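Carboxypeptidase 1 (PDB 5GIV) probably removes amino acids one at a time from the C-terminus of peptides, with broad specificity except for proline, as a zinc-dependent metallocarboxypeptidase of the M32 family. Local coordinates at residues 312-317 / 331-336; 345-350 / 395-400; 358-363 / 391-396. One frame throughout, in Å; residues are numbered along the deposited sequence.

Contact 1. Residues 312-317 / 331-336; sequences FWAAYF and VTEEEM
F317, E333 and M336 carry most of this contact between helix 310-323 and the first turn of helix 333-339. F317 has CG anti to its backbone N (chi1 -174°), which sends the ring to the start of the second helix. E333 CA sits over the middle of one ring face, 3.7 Å from the centroid of F317, in a CH-pi contact. E333 CB covers the same face. The E333 side chain runs on, extended, past F317 CB, and its OE2 comes to 3.1 Å from CA of A314. A water donates to A314 O and, weakly, to E333 OE1. M336 CB touches F317 CE1 at 3.7 Å. Its chain then bends at chi2 and chi3, and M336 CG lies over the six-membered ring of W313, 3.7 Å from the centroid. F312 CD1 lies on the opposite face of that indole. An alanine in place of F317 would probably loosen the packing of that turn against helix 310-323, since the ring over E333 CA and the contact with M336 CB are lost. The turn opens with a capping box: E335 N donates to OG1 of T332, the N-cap, and T332 N donates to E335 OE1. M336 SD over W313 makes a Met-aromatic contact.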
ATOM      1  N   PHE A 312      28.233 -16.870  11.070  1.00 19.70           N
ATOM      2  CA  PHE A 312      26.982 -16.825  10.316  1.00 19.54           C
ATOM      3  C   PHE A 312      26.895 -17.979   9.325  1.00 19.50           C
ATOM      4  O   PHE A 312      25.858 -18.646   9.221  1.00 19.44           O
ATOM      5  CB  PHE A 312      26.855 -15.470   9.609  1.00 19.47           C
ATOM      6  CG  PHE A 312      25.604 -15.317   8.791  1.00 19.34           C
ATOM      7  CD1 PHE A 312      25.524 -15.836   7.506  1.00 19.25           C
ATOM      8  CD2 PHE A 312      24.504 -14.641   9.310  1.00 19.23           C
ATOM      9  CE1 PHE A 312      24.381 -15.686   6.760  1.00 19.16           C
ATOM     10  CE2 PHE A 312      23.351 -14.485   8.563  1.00 19.12           C
ATOM     11  CZ  PHE A 312      23.287 -15.007   7.286  1.00 19.12           C
ATOM     12  N   TRP A 313      27.967 -18.219   8.568  1.00 22.72           N
ATOM     13  CA  TRP A 313      27.906 -19.249   7.538  1.00 22.63           C
ATOM     14  C   TRP A 313      28.082 -20.658   8.102  1.00 22.69           C
ATOM     15  O   TRP A 313      27.580 -21.624   7.509  1.00 22.63           O
ATOM     16  CB  TRP A 313      28.936 -18.951   6.444  1.00 22.56           C
ATOM     17  CG  TRP A 313      28.459 -17.836   5.592  1.00 22.48           C
ATOM     18  CD1 TRP A 313      28.925 -16.552   5.578  1.00 22.48           C
ATOM     19  CD2 TRP A 313      27.360 -17.875   4.676  1.00 22.37           C
ATOM     20  NE1 TRP A 313      28.197 -15.797   4.688  1.00 22.36           N
ATOM     21  CE2 TRP A 313      27.230 -16.586   4.122  1.00 22.30           C
ATOM     22  CE3 TRP A 313      26.479 -18.878   4.264  1.00 22.33           C
ATOM     23  CZ2 TRP A 313      26.258 -16.274   3.171  1.00 22.20           C
ATOM     24  CZ3 TRP A 313      25.508 -18.567   3.314  1.00 22.23           C
ATOM     25  CH2 TRP A 313      25.409 -17.276   2.782  1.00 22.17           C
ATOM     26  N   ALA A 314      28.758 -20.806   9.245  1.00 27.77           N
ATOM     27  CA  ALA A 314      28.722 -22.097   9.928  1.00 27.82           C
ATOM     28  C   ALA A 314      27.291 -22.503  10.246  1.00 27.76           C
ATOM     29  O   ALA A 314      26.967 -23.695  10.232  1.00 27.74           O
ATOM     30  CB  ALA A 314      29.560 -22.059  11.204  1.00 27.96           C
ATOM     31  N   ALA A 315      26.418 -21.526  10.500  1.00 23.17           N
ATOM     32  CA  ALA A 315      25.035 -21.797  10.869  1.00 23.04           C
ATOM     33  C   ALA A 315      24.121 -21.973   9.663  1.00 22.98           C
ATOM     34  O   ALA A 315      23.219 -22.820   9.694  1.00 22.92           O
ATOM     35  CB  ALA A 315      24.496 -20.661  11.742  1.00 22.98           C
ATOM     36  N   TYR A 316      24.359 -21.234   8.574  1.00 20.67           N
ATOM     37  CA  TYR A 316      23.404 -21.186   7.478  1.00 20.57           C
ATOM     38  C   TYR A 316      23.881 -21.848   6.194  1.00 20.53           C
ATOM     39  O   TYR A 316      23.071 -22.020   5.281  1.00 20.47           O
ATOM     40  CB  TYR A 316      22.996 -19.735   7.174  1.00 20.51           C
ATOM     41  CG  TYR A 316      22.090 -19.169   8.225  1.00 20.45           C
ATOM     42  CD1 TYR A 316      20.763 -19.569   8.291  1.00 20.37           C
ATOM     43  CD2 TYR A 316      22.546 -18.243   9.150  1.00 20.45           C
ATOM     44  CE1 TYR A 316      19.920 -19.071   9.255  1.00 20.29           C
ATOM     45  CE2 TYR A 316      21.705 -17.733  10.122  1.00 20.37           C
ATOM     46  CZ  TYR A 316      20.396 -18.155  10.170  1.00 20.28           C
ATOM     47  OH  TYR A 316      19.534 -17.673  11.127  1.00 20.21           O
ATOM     48  N   PHE A 317      25.143 -22.253   6.093  1.00 21.19           N
ATOM     49  CA  PHE A 317      25.564 -22.876   4.847  1.00 21.12           C
ATOM     50  C   PHE A 317      24.726 -24.110   4.544  1.00 21.09           C
ATOM     51  O   PHE A 317      24.421 -24.382   3.374  1.00 21.00           O
ATOM     52  CB  PHE A 317      27.044 -23.240   4.888  1.00 21.13           C
ATOM     53  CG  PHE A 317      27.564 -23.748   3.582  1.00 21.03           C
ATOM     54  CD1 PHE A 317      27.777 -22.878   2.532  1.00 20.97           C
ATOM     55  CD2 PHE A 317      27.831 -25.094   3.397  1.00 21.00           C
ATOM     56  CE1 PHE A 317      28.259 -23.327   1.323  1.00 20.88           C
ATOM     57  CE2 PHE A 317      28.314 -25.560   2.179  1.00 20.89           C
ATOM     58  CZ  PHE A 317      28.525 -24.669   1.139  1.00 20.84           C
ATOM     59  N   VAL A 331      31.813 -26.672  -3.438  1.00 19.08           N
ATOM     60  CA  VAL A 331      32.112 -25.446  -2.716  1.00 19.19           C
ATOM     61  C   VAL A 331      32.006 -25.756  -1.237  1.00 19.27           C
ATOM     62  O   VAL A 331      31.014 -26.348  -0.795  1.00 19.31           O
ATOM     63  CB  VAL A 331      31.151 -24.304  -3.103  1.00 19.22           C
ATOM     64  CG1 VAL A 331      31.582 -22.998  -2.443  1.00 19.30           C
ATOM     65  CG2 VAL A 331      31.063 -24.171  -4.632  1.00 19.13           C
ATOM     66  N   THR A 332      33.004 -25.340  -0.475  1.00 20.23           N
ATOM     67  CA  THR A 332      32.973 -25.589   0.954  1.00 20.34           C
ATOM     68  C   THR A 332      32.259 -24.455   1.679  1.00 20.48           C
ATOM     69  O   THR A 332      31.990 -23.386   1.125  1.00 20.48           O
ATOM     70  CB  THR A 332      34.385 -25.739   1.513  1.00 20.34           C
ATOM     71  OG1 THR A 332      35.040 -24.466   1.489  1.00 20.41           O
ATOM     72  CG2 THR A 332      35.200 -26.753   0.697  1.00 20.16           C
ATOM     73  N   GLU A 333      31.913 -24.718   2.934  1.00 30.43           N
ATOM     74  CA  GLU A 333      31.391 -23.656   3.773  1.00 30.57           C
ATOM     75  C   GLU A 333      32.401 -22.519   3.902  1.00 30.62           C
ATOM     76  O   GLU A 333      32.031 -21.342   3.858  1.00 30.66           O
ATOM     77  CB  GLU A 333      31.013 -24.226   5.136  1.00 30.68           C
ATOM     78  CG  GLU A 333      30.825 -23.186   6.194  1.00 30.83           C
ATOM     79  CD  GLU A 333      30.661 -23.791   7.563  1.00 30.95           C
ATOM     80  OE1 GLU A 333      29.940 -24.808   7.688  1.00 30.92           O
ATOM     81  OE2 GLU A 333      31.279 -23.259   8.504  1.00 31.07           O
ATOM     82  N   GLU A 334      33.685 -22.848   4.051  1.00 32.07           N
ATOM     83  CA  GLU A 334      34.707 -21.810   4.169  1.00 32.14           C
ATOM     84  C   GLU A 334      34.799 -20.968   2.899  1.00 32.03           C
ATOM     85  O   GLU A 334      35.113 -19.775   2.965  1.00 32.08           O
ATOM     86  CB  GLU A 334      36.061 -22.445   4.515  1.00 32.18           C
ATOM     87  CG  GLU A 334      37.269 -21.495   4.552  1.00 32.27           C
ATOM     88  CD  GLU A 334      37.246 -20.482   5.712  1.00 32.49           C
ATOM     89  OE1 GLU A 334      38.126 -19.586   5.738  1.00 32.58           O
ATOM     90  OE2 GLU A 334      36.365 -20.581   6.605  1.00 32.59           O
ATOM     91  N   GLU A 335      34.558 -21.570   1.734  1.00 20.35           N
ATOM     92  CA  GLU A 335      34.648 -20.802   0.501  1.00 20.26           C
ATOM     93  C   GLU A 335      33.497 -19.807   0.381  1.00 20.27           C
ATOM     94  O   GLU A 335      33.690 -18.680  -0.085  1.00 20.26           O
ATOM     95  CB  GLU A 335      34.697 -21.747  -0.696  1.00 20.10           C
ATOM     96  CG  GLU A 335      36.035 -22.446  -0.819  1.00 20.05           C
ATOM     97  CD  GLU A 335      36.084 -23.436  -1.953  1.00 19.88           C
ATOM     98  OE1 GLU A 335      35.169 -24.274  -2.056  1.00 19.84           O
ATOM     99  OE2 GLU A 335      37.061 -23.392  -2.719  1.00 19.80           O
ATOM    100  N   MET A 336      32.304 -20.190   0.829  1.00 22.54           N
ATOM    101  CA  MET A 336      31.189 -19.257   0.818  1.00 22.56           C
ATOM    102  C   MET A 336      31.447 -18.091   1.764  1.00 22.67           C
ATOM    103  O   MET A 336      31.112 -16.943   1.445  1.00 22.64           O
ATOM    104  CB  MET A 336      29.893 -19.980   1.176  1.00 22.58           C
ATOM    105  CG  MET A 336      28.680 -19.073   1.211  1.00 22.56           C
ATOM    106  SD  MET A 336      28.320 -18.362  -0.406  1.00 22.45           S
ATOM    107  CE  MET A 336      28.026 -19.835  -1.347  1.00 22.38           C
TER
HETATM  108  O   HOH W   1      28.638 -26.115  10.518  1.00 36.64           O

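Contact 2. Residues 345-350 / 395-400; sequences RSLIRT and LRAPSD
The two segments are irregular chain, and their touching parts, 345-347 and 395-398, run in roughly the same direction, 28° apart. The backbones come closest at L347 and A397, whose CA atoms are 6.6 Å apart. The gap is filled by side chains, chiefly L347 and L395. L347 holds CG beside its own backbone N, anti to the carbonyl carbon (chi1 -64°), and spreads its two methyls along the other segment. CD2 of L347 rests against the backbone, 3.6 Å from A397 N, and also meets CG of L395 at 3.8 Å. CD1 of L347 reaches CB of A397 at 4.0 Å and lies more loosely near P398 CD. L395 keeps its CG in the crowded position between N and the carbonyl carbon (chi1 80°). Its methyls lie near R345 O and S346 O. R345 turns its guanidinium away to a salt bridge with D188. R396 folds back on its own segment, where NE and NH2 both donate to A397 O. This is an apolar loop-to-loop contact at the surface, away from the zinc site. The first loop leads from helix 333-339 to helix 357-372, the second from helix 381-393 to helix 420-439. A397 and R396 also lean on H386 of helix 381-393.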
ATOM      1  N   ARG A 345      38.657  -1.970  -5.716  1.00 33.63           N
ATOM      2  CA  ARG A 345      38.300  -0.601  -6.059  1.00 33.56           C
ATOM      3  C   ARG A 345      37.216  -0.638  -7.121  1.00 33.39           C
ATOM      4  O   ARG A 345      37.426  -1.185  -8.206  1.00 33.31           O
ATOM      5  CB  ARG A 345      39.514   0.155  -6.578  1.00 33.63           C
ATOM      6  CG  ARG A 345      40.736  -0.027  -5.729  1.00 33.82           C
ATOM      7  CD  ARG A 345      41.965   0.532  -6.415  1.00 33.87           C
ATOM      8  NE  ARG A 345      43.151   0.160  -5.655  1.00 34.06           N
ATOM      9  CZ  ARG A 345      44.075  -0.695  -6.079  1.00 34.11           C
ATOM     10  NH1 ARG A 345      43.980  -1.249  -7.286  1.00 33.96           N
ATOM     11  NH2 ARG A 345      45.106  -0.982  -5.294  1.00 34.30           N
ATOM     12  N   SER A 346      36.059  -0.069  -6.813  1.00 19.87           N
ATOM     13  CA  SER A 346      34.909  -0.132  -7.702  1.00 19.73           C
ATOM     14  C   SER A 346      34.294   1.258  -7.794  1.00 19.66           C
ATOM     15  O   SER A 346      34.750   2.205  -7.145  1.00 19.72           O
ATOM     16  CB  SER A 346      33.885  -1.174  -7.225  1.00 19.72           C
ATOM     17  OG  SER A 346      33.478  -0.935  -5.881  1.00 19.79           O
ATOM     18  N   LEU A 347      33.267   1.380  -8.633  1.00 19.61           N
ATOM     19  CA  LEU A 347      32.657   2.666  -8.951  1.00 19.55           C
ATOM     20  C   LEU A 347      31.396   2.978  -8.144  1.00 19.54           C
ATOM     21  O   LEU A 347      31.151   4.146  -7.829  1.00 19.52           O
ATOM     22  CB  LEU A 347      32.294   2.705 -10.437  1.00 19.43           C
ATOM     23  CG  LEU A 347      33.427   2.637 -11.453  1.00 19.42           C
ATOM     24  CD1 LEU A 347      32.839   2.534 -12.860  1.00 19.32           C
ATOM     25  CD2 LEU A 347      34.354   3.858 -11.325  1.00 19.47           C
ATOM     26  N   ILE A 348      30.594   1.975  -7.801  1.00 17.21           N
ATOM     27  CA  ILE A 348      29.276   2.196  -7.219  1.00 17.22           C
ATOM     28  C   ILE A 348      29.399   2.156  -5.705  1.00 17.19           C
ATOM     29  O   ILE A 348      29.805   1.136  -5.133  1.00 17.18           O
ATOM     30  CB  ILE A 348      28.264   1.148  -7.706  1.00 17.24           C
ATOM     31  CG1 ILE A 348      28.238   1.083  -9.239  1.00 17.28           C
ATOM     32  CG2 ILE A 348      26.890   1.419  -7.093  1.00 17.25           C
ATOM     33  CD1 ILE A 348      27.955   2.402  -9.900  1.00 17.29           C
ATOM     34  N   ARG A 349      29.027   3.267  -5.061  1.00 17.41           N
ATOM     35  CA  ARG A 349      29.157   3.383  -3.616  1.00 17.50           C
ATOM     36  C   ARG A 349      28.370   2.296  -2.899  1.00 17.52           C
ATOM     37  O   ARG A 349      28.888   1.641  -1.989  1.00 17.62           O
ATOM     38  CB  ARG A 349      28.700   4.768  -3.157  1.00 17.48           C
ATOM     39  CG  ARG A 349      28.639   4.908  -1.642  1.00 17.56           C
ATOM     40  CD  ARG A 349      28.027   6.242  -1.239  1.00 17.54           C
ATOM     41  NE  ARG A 349      26.708   6.387  -1.838  1.00 17.45           N
ATOM     42  CZ  ARG A 349      25.591   5.929  -1.288  1.00 17.44           C
ATOM     43  NH1 ARG A 349      25.636   5.319  -0.109  1.00 17.50           N
ATOM     44  NH2 ARG A 349      24.432   6.093  -1.913  1.00 17.37           N
ATOM     45  N   THR A 350      27.107   2.093  -3.289  1.00 24.30           N
ATOM     46  CA  THR A 350      26.239   1.182  -2.542  1.00 24.33           C
ATOM     47  C   THR A 350      26.711  -0.269  -2.593  1.00 24.39           C
ATOM     48  O   THR A 350      26.365  -1.047  -1.699  1.00 24.46           O
ATOM     49  CB  THR A 350      24.791   1.277  -3.042  1.00 24.25           C
ATOM     50  OG1 THR A 350      24.755   1.133  -4.464  1.00 24.19           O
ATOM     51  CG2 THR A 350      24.189   2.609  -2.675  1.00 24.23           C
ATOM     52  N   LEU A 395      40.450   4.798 -10.043  1.00 23.93           N
ATOM     53  CA  LEU A 395      39.850   4.599 -11.356  1.00 23.78           C
ATOM     54  C   LEU A 395      38.716   5.594 -11.516  1.00 23.69           C
ATOM     55  O   LEU A 395      38.291   6.242 -10.557  1.00 23.72           O
ATOM     56  CB  LEU A 395      39.334   3.172 -11.541  1.00 23.74           C
ATOM     57  CG  LEU A 395      37.973   2.854 -10.916  1.00 23.70           C
ATOM     58  CD1 LEU A 395      37.498   1.477 -11.340  1.00 23.63           C
ATOM     59  CD2 LEU A 395      38.019   2.943  -9.413  1.00 23.81           C
ATOM     60  N   ARG A 396      38.222   5.704 -12.741  1.00 34.56           N
ATOM     61  CA  ARG A 396      37.129   6.616 -13.024  1.00 34.48           C
ATOM     62  C   ARG A 396      36.106   5.935 -13.921  1.00 34.36           C
ATOM     63  O   ARG A 396      36.429   5.021 -14.686  1.00 34.33           O
ATOM     64  CB  ARG A 396      37.629   7.924 -13.643  1.00 34.50           C
ATOM     65  CG  ARG A 396      38.535   7.789 -14.829  1.00 34.48           C
ATOM     66  CD  ARG A 396      38.392   9.041 -15.650  1.00 34.45           C
ATOM     67  NE  ARG A 396      37.062   9.096 -16.264  1.00 34.36           N
ATOM     68  CZ  ARG A 396      36.518  10.194 -16.781  1.00 34.33           C
ATOM     69  NH1 ARG A 396      37.192  11.341 -16.752  1.00 34.39           N
ATOM     70  NH2 ARG A 396      35.301  10.141 -17.323  1.00 34.25           N
ATOM     71  N   ALA A 397      34.859   6.378 -13.796  1.00 21.34           N
ATOM     72  CA  ALA A 397      33.798   5.827 -14.612  1.00 21.24           C
ATOM     73  C   ALA A 397      33.981   6.250 -16.072  1.00 21.18           C
ATOM     74  O   ALA A 397      34.637   7.256 -16.359  1.00 21.19           O
ATOM     75  CB  ALA A 397      32.442   6.293 -14.098  1.00 21.23           C
ATOM     76  N   PRO A 398      33.442   5.470 -17.014  1.00 25.35           N
ATOM     77  CA  PRO A 398      33.584   5.825 -18.435  1.00 25.29           C
ATOM     78  C   PRO A 398      32.791   7.052 -18.835  1.00 25.27           C
ATOM     79  O   PRO A 398      33.065   7.637 -19.891  1.00 25.24           O
ATOM     80  CB  PRO A 398      33.078   4.572 -19.161  1.00 25.23           C
ATOM     81  CG  PRO A 398      32.177   3.910 -18.179  1.00 25.25           C
ATOM     82  CD  PRO A 398      32.751   4.185 -16.826  1.00 25.33           C
ATOM     83  N   SER A 399      31.805   7.449 -18.039  1.00 32.08           N
ATOM     84  CA  SER A 399      30.986   8.608 -18.332  1.00 32.05           C
ATOM     85  C   SER A 399      30.488   9.175 -17.005  1.00 32.10           C
ATOM     86  O   SER A 399      30.981   8.809 -15.934  1.00 32.17           O
ATOM     87  CB  SER A 399      29.846   8.224 -19.281  1.00 31.99           C
ATOM     88  OG  SER A 399      28.973   7.294 -18.670  1.00 31.99           O
ATOM     89  N   ASP A 400      29.500  10.066 -17.076  1.00 24.40           N
ATOM     90  CA  ASP A 400      28.905  10.630 -15.874  1.00 24.44           C
ATOM     91  C   ASP A 400      27.794   9.766 -15.300  1.00 24.43           C
ATOM     92  O   ASP A 400      27.373  10.016 -14.166  1.00 24.48           O
ATOM     93  CB  ASP A 400      28.352  12.030 -16.164  1.00 24.45           C
ATOM     94  CG  ASP A 400      29.423  12.990 -16.618  1.00 24.48           C
ATOM     95  OD1 ASP A 400      30.541  12.931 -16.086  1.00 24.53           O
ATOM     96  OD2 ASP A 400      29.160  13.805 -17.519  1.00 24.47           O
TER

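Contact 3. Residues 358-363 / 391-396; sequences NLHVIT and QNLGLR
Within 358-363, L359 is the first residue to touch 391-396. The CA atoms of L359 and N392 are 6.2 Å apart. The side chain points at the other helix, and L359 CD1 lies 3.5 Å from N392 O. L359 CB packs against CD2 of L393 at 3.8 Å. H360 starts out away from the partner, but its chi1 of -62° brings the imidazole round to L393. There L393 CD1 stands over the centre of one ring face, 3.7 Å from the centroid of H360, as a CH-pi contact. H360 ND1 is hydrogen-bonded to Y389 OH, which helps to fix the rotation of the ring. This is helix-to-helix packing at a C-terminal end, within the mainly helical M32 fold; G394, with positive phi, is where the chain leaves helix 381-393. T363 follows one turn after L359. Its OG1 lies beside its own backbone N and donates to L359 O at 2.7 Å, an acceptor that also takes T363 N. The same hydroxyl oxygen accepts from N392 ND2 at 3.0 Å, in a nearly straight bond (166°) close to the amide plane. R180 NH2, from helix 169-193, binds N392 OD1 and so holds the other end of that amide.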
ATOM      1  N   ASN A 358      34.344   3.620   2.482  1.00 17.10           N
ATOM      2  CA  ASN A 358      34.403   4.974   3.017  1.00 17.10           C
ATOM      3  C   ASN A 358      35.056   5.950   2.049  1.00 17.09           C
ATOM      4  O   ASN A 358      34.764   7.151   2.103  1.00 17.10           O
ATOM      5  CB  ASN A 358      35.127   4.952   4.363  1.00 17.11           C
ATOM      6  CG  ASN A 358      34.407   4.082   5.379  1.00 17.12           C
ATOM      7  OD1 ASN A 358      33.196   4.174   5.538  1.00 17.14           O
ATOM      8  ND2 ASN A 358      35.145   3.219   6.053  1.00 17.12           N
ATOM      9  N   LEU A 359      35.875   5.460   1.121  1.00 23.73           N
ATOM     10  CA  LEU A 359      36.474   6.355   0.138  1.00 23.71           C
ATOM     11  C   LEU A 359      35.416   7.009  -0.748  1.00 23.55           C
ATOM     12  O   LEU A 359      35.628   8.120  -1.251  1.00 23.51           O
ATOM     13  CB  LEU A 359      37.491   5.582  -0.702  1.00 23.75           C
ATOM     14  CG  LEU A 359      38.633   4.979   0.113  1.00 23.95           C
ATOM     15  CD1 LEU A 359      39.434   4.005  -0.717  1.00 23.98           C
ATOM     16  CD2 LEU A 359      39.534   6.090   0.635  1.00 24.08           C
ATOM     17  N   HIS A 360      34.275   6.347  -0.955  1.00 17.09           N
ATOM     18  CA  HIS A 360      33.193   6.974  -1.712  1.00 17.11           C
ATOM     19  C   HIS A 360      32.534   8.094  -0.913  1.00 17.12           C
ATOM     20  O   HIS A 360      32.203   9.150  -1.469  1.00 17.13           O
ATOM     21  CB  HIS A 360      32.150   5.929  -2.119  1.00 17.12           C
ATOM     22  CG  HIS A 360      32.679   4.849  -3.012  1.00 17.12           C
ATOM     23  ND1 HIS A 360      32.548   4.881  -4.385  1.00 17.13           N
ATOM     24  CD2 HIS A 360      33.315   3.689  -2.723  1.00 17.11           C
ATOM     25  CE1 HIS A 360      33.091   3.794  -4.902  1.00 17.13           C
ATOM     26  NE2 HIS A 360      33.566   3.057  -3.916  1.00 17.11           N
ATOM     27  N   VAL A 361      32.297   7.864   0.383  1.00 17.12           N
ATOM     28  CA  VAL A 361      31.679   8.878   1.231  1.00 17.14           C
ATOM     29  C   VAL A 361      32.583  10.097   1.342  1.00 17.13           C
ATOM     30  O   VAL A 361      32.129  11.242   1.233  1.00 17.15           O
ATOM     31  CB  VAL A 361      31.351   8.287   2.617  1.00 17.15           C
ATOM     32  CG1 VAL A 361      30.877   9.364   3.572  1.00 17.17           C
ATOM     33  CG2 VAL A 361      30.302   7.199   2.486  1.00 17.15           C
ATOM     34  N   ILE A 362      33.878   9.865   1.576  1.00 21.80           N
ATOM     35  CA  ILE A 362      34.837  10.962   1.664  1.00 21.89           C
ATOM     36  C   ILE A 362      34.835  11.773   0.377  1.00 21.82           C
ATOM     37  O   ILE A 362      34.834  13.009   0.399  1.00 21.84           O
ATOM     38  CB  ILE A 362      36.244  10.429   1.980  1.00 22.06           C
ATOM     39  CG1 ILE A 362      36.253   9.737   3.346  1.00 22.17           C
ATOM     40  CG2 ILE A 362      37.272  11.559   1.883  1.00 22.14           C
ATOM     41  CD1 ILE A 362      37.553   9.051   3.672  1.00 22.36           C
ATOM     42  N   THR A 363      34.865  11.091  -0.768  1.00 19.60           N
ATOM     43  CA  THR A 363      34.800  11.803  -2.039  1.00 19.52           C
ATOM     44  C   THR A 363      33.624  12.774  -2.071  1.00 19.43           C
ATOM     45  O   THR A 363      33.794  13.965  -2.347  1.00 19.43           O
ATOM     46  CB  THR A 363      34.693  10.800  -3.185  1.00 19.43           C
ATOM     47  OG1 THR A 363      35.851   9.962  -3.175  1.00 19.53           O
ATOM     48  CG2 THR A 363      34.588  11.527  -4.531  1.00 19.34           C
ATOM     49  N   GLN A 391      41.774  10.004  -7.796  1.00 38.83           N
ATOM     50  CA  GLN A 391      42.652  10.225  -6.655  1.00 39.01           C
ATOM     51  C   GLN A 391      42.352   9.258  -5.515  1.00 39.06           C
ATOM     52  O   GLN A 391      43.273   8.668  -4.943  1.00 39.21           O
ATOM     53  CB  GLN A 391      42.484  11.661  -6.156  1.00 39.06           C
ATOM     54  CG  GLN A 391      43.052  11.901  -4.764  1.00 39.26           C
ATOM     55  CD  GLN A 391      42.723  13.285  -4.212  1.00 39.30           C
ATOM     56  OE1 GLN A 391      42.124  14.122  -4.897  1.00 39.22           O
ATOM     57  NE2 GLN A 391      43.058  13.509  -2.942  1.00 39.45           N
ATOM     58  N   ASN A 392      41.072   9.036  -5.210  1.00 28.72           N
ATOM     59  CA  ASN A 392      40.730   8.305  -3.997  1.00 28.77           C
ATOM     60  C   ASN A 392      40.528   6.817  -4.214  1.00 28.73           C
ATOM     61  O   ASN A 392      40.757   6.035  -3.288  1.00 28.83           O
ATOM     62  CB  ASN A 392      39.471   8.887  -3.346  1.00 28.70           C
ATOM     63  CG  ASN A 392      39.688  10.289  -2.811  1.00 28.76           C
ATOM     64  OD1 ASN A 392      40.806  10.657  -2.444  1.00 28.91           O
ATOM     65  ND2 ASN A 392      38.611  11.066  -2.730  1.00 28.66           N
ATOM     66  N   LEU A 393      40.103   6.397  -5.400  1.00 21.59           N
ATOM     67  CA  LEU A 393      39.837   4.988  -5.640  1.00 21.55           C
ATOM     68  C   LEU A 393      40.656   4.411  -6.777  1.00 21.53           C
ATOM     69  O   LEU A 393      40.557   3.210  -7.037  1.00 21.51           O
ATOM     70  CB  LEU A 393      38.346   4.776  -5.902  1.00 21.39           C
ATOM     71  CG  LEU A 393      37.552   4.951  -4.608  1.00 21.43           C
ATOM     72  CD1 LEU A 393      36.211   5.617  -4.850  1.00 21.28           C
ATOM     73  CD2 LEU A 393      37.366   3.599  -3.970  1.00 21.47           C
ATOM     74  N   GLY A 394      41.453   5.224  -7.461  1.00 24.26           N
ATOM     75  CA  GLY A 394      42.338   4.723  -8.487  1.00 24.24           C
ATOM     76  C   GLY A 394      41.699   4.418  -9.823  1.00 24.07           C
ATOM     77  O   GLY A 394      42.360   3.832 -10.684  1.00 24.06           O
ATOM     78  N   LEU A 395      40.450   4.798 -10.043  1.00 23.93           N
ATOM     79  CA  LEU A 395      39.850   4.599 -11.356  1.00 23.78           C
ATOM     80  C   LEU A 395      38.716   5.594 -11.516  1.00 23.69           C
ATOM     81  O   LEU A 395      38.291   6.242 -10.557  1.00 23.72           O
ATOM     82  CB  LEU A 395      39.334   3.172 -11.541  1.00 23.74           C
ATOM     83  CG  LEU A 395      37.973   2.854 -10.916  1.00 23.70           C
ATOM     84  CD1 LEU A 395      37.498   1.477 -11.340  1.00 23.63           C
ATOM     85  CD2 LEU A 395      38.019   2.943  -9.413  1.00 23.81           C
ATOM     86  N   ARG A 396      38.222   5.704 -12.741  1.00 34.56           N
ATOM     87  CA  ARG A 396      37.129   6.616 -13.024  1.00 34.48           C
ATOM     88  C   ARG A 396      36.106   5.935 -13.921  1.00 34.36           C
ATOM     89  O   ARG A 396      36.429   5.021 -14.686  1.00 34.33           O
ATOM     90  CB  ARG A 396      37.629   7.924 -13.643  1.00 34.50           C
ATOM     91  CG  ARG A 396      38.535   7.789 -14.829  1.00 34.48           C
ATOM     92  CD  ARG A 396      38.392   9.041 -15.650  1.00 34.45           C
ATOM     93  NE  ARG A 396      37.062   9.096 -16.264  1.00 34.36           N
ATOM     94  CZ  ARG A 396      36.518  10.194 -16.781  1.00 34.33           C
ATOM     95  NH1 ARG A 396      37.192  11.341 -16.752  1.00 34.39           N
ATOM     96  NH2 ARG A 396      35.301  10.141 -17.323  1.00 34.25           N
TER

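Contacts 2 and 3 are neighbours, with centres 9 Å apart, and share L395 and R396. Segment 391-396 ends helix 381-393 and passes straight into the loop of contact 2. H360 joins the two: its CE1 lies 3.2 Å from S346 O, and R349 CG packs on its CB. R345 CD also lies 3.1 Å from L393 O. Contact 1 is separate and comes earlier in the chain, with its centre about 30 Å from that of contact 2 and 31 Å from that of contact 3. The zinc is bound by H266, H270 and E296. Contact 3 does not touch this site: the H360 side chain is about 14 Å from the zinc and about 11 Å from the side chain of E296. Contacts 1 and 2 lie away from it.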